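Local coordinates for cerato-platanin-like protein (Moniliophthora perniciosa, PDB 3SUK) that is of unknown function but, as a secreted fungal cerato-platanin with a double-psi beta-barrel fold, belongs to a family that probably acts at the fungus–plant interface, at residues N10-N14 with N91-A95. Residues are numbered along the deposited sequence; the frame is centred on the assembly and turned at random.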
# COMPACT_ATOMS: atom_id res chain seq x y z
N ASN A 10 -9.70 -2.25 5.31
CA ASN A 10 -10.27 -0.96 5.66
C ASN A 10 -9.54 -0.22 6.79
O ASN A 10 -9.78 0.90 6.98
CB ASN A 10 -11.76 -1.11 6.01
CG ASN A 10 -12.61 -1.56 4.84
OD1 ASN A 10 -13.27 -2.56 4.93
ND2 ASN A 10 -12.57 -0.83 3.76
N THR A 11 -8.64 -0.88 7.48
CA THR A 11 -7.77 -0.24 8.48
C THR A 11 -7.13 0.96 7.79
O THR A 11 -7.12 2.04 8.30
CB THR A 11 -6.64 -1.26 8.89
OG1 THR A 11 -7.22 -2.31 9.66
CG2 THR A 11 -5.60 -0.59 9.70
N TYR A 12 -6.65 0.79 6.56
CA TYR A 12 -5.91 1.85 5.85
C TYR A 12 -6.74 2.97 5.24
O TYR A 12 -6.20 3.91 4.79
CB TYR A 12 -4.97 1.21 4.79
CG TYR A 12 -4.12 0.09 5.37
CD1 TYR A 12 -3.28 0.30 6.46
CD2 TYR A 12 -4.20 -1.19 4.86
CE1 TYR A 12 -2.52 -0.74 6.99
CE2 TYR A 12 -3.48 -2.21 5.41
CZ TYR A 12 -2.65 -2.01 6.47
OH TYR A 12 -1.92 -3.03 7.01
N ASP A 13 -8.05 2.78 5.20
CA ASP A 13 -8.97 3.76 4.62
C ASP A 13 -9.17 4.96 5.49
O ASP A 13 -9.66 5.95 5.06
CB ASP A 13 -10.32 3.13 4.28
CG ASP A 13 -10.26 2.35 3.02
OD1 ASP A 13 -10.15 3.01 1.99
OD2 ASP A 13 -10.26 1.16 3.09
N ASN A 14 -8.74 4.83 6.72
CA ASN A 14 -8.97 5.85 7.73
C ASN A 14 -7.72 6.74 7.91
O ASN A 14 -6.74 6.34 8.48
CB ASN A 14 -9.45 5.15 9.05
CG ASN A 14 -10.80 4.31 8.86
OD1 ASN A 14 -11.87 4.88 8.73
ND2 ASN A 14 -10.70 3.01 8.84
N ASN A 91 -2.04 -5.80 1.00
CA ASN A 91 -3.33 -5.45 1.56
C ASN A 91 -3.43 -3.91 1.60
O ASN A 91 -2.79 -3.29 2.35
CB ASN A 91 -3.49 -5.95 3.00
CG ASN A 91 -3.13 -7.41 3.20
OD1 ASN A 91 -3.22 -8.23 2.34
ND2 ASN A 91 -2.70 -7.69 4.39
N VAL A 92 -4.31 -3.37 0.78
CA VAL A 92 -4.38 -1.93 0.56
C VAL A 92 -5.68 -1.29 1.01
O VAL A 92 -6.62 -1.94 1.24
CB VAL A 92 -4.07 -1.54 -0.94
CG1 VAL A 92 -2.71 -2.18 -1.36
CG2 VAL A 92 -5.23 -1.93 -1.88
N ALA A 93 -5.69 0.03 1.10
CA ALA A 93 -6.93 0.71 1.44
C ALA A 93 -7.96 0.36 0.36
O ALA A 93 -7.65 0.26 -0.78
CB ALA A 93 -6.71 2.22 1.50
N GLN A 94 -9.21 0.22 0.77
CA GLN A 94 -10.23 -0.07 -0.21
C GLN A 94 -10.22 1.03 -1.28
O GLN A 94 -10.37 0.76 -2.44
CB GLN A 94 -11.62 -0.12 0.47
CG GLN A 94 -12.70 -0.55 -0.52
CD GLN A 94 -14.09 -0.39 0.08
OE1 GLN A 94 -14.32 -0.75 1.20
NE2 GLN A 94 -15.02 0.11 -0.72
N ALA A 95 -10.02 2.27 -0.89
CA ALA A 95 -10.09 3.35 -1.85
C ALA A 95 -9.04 3.16 -2.96
O ALA A 95 -9.33 3.42 -4.13
CB ALA A 95 -9.92 4.65 -1.17
O HOH W 1 -3.12 -5.58 6.55
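The Tyr12 ring turns one edge to Val92, its CD2 4.1 Å from Val92 C near the ring plane, while the backbone O of Asn91 approaches CE2 obliquely at 3.3 Å. At the far end of the ring a water donates to Tyr12 OH and accepts from Asn91 ND2; the same hydroxyl is also hydrogen-bonded to Asp84. At the root of the side chain, Tyr12 CB packs on Ala93 CB at 3.9 Å.

The second flat group, the Asp13 carboxylate, grips the first two backbone amides of helix 94-101. Ala93, at the N-cap position, has no polar side chain, and Asp13 from the 3-10 turn meets the amides in its stead. With CG beside its backbone N (chi1 -79°), Asp13 presents both oxygens on their syn sides: OD2 takes Gln94 N at 2.7 Å and OD1 takes Ala95 N at 3.0 Å. This carboxylate at the amino end of a helix would probably be stabilised there. Asn10 ND2 adds a third bond, reaching OD2 from above the carboxylate plane at 3.1 Å. The second N-H of Asn10 ND2 goes to Gln94 OE1 at 3.1 Å, nearly within the Asn10 amide plane; the two amides are turned 65° apart. Were Asp13 replaced by an alanine, both amides would probably lose this acceptor, and the Asn10 amide one of its two holds.

Gln94 NE2 bonds Asp98, one turn on. In the double-psi beta-barrel, the contact fastens the 3-10 turn following strand 4-8 to the step from strand 90-92 into helix 94-101, beside strand 47-50, whose Ile47 and Ala49 touch Tyr12, and helix 105-108, which packs on Gln94.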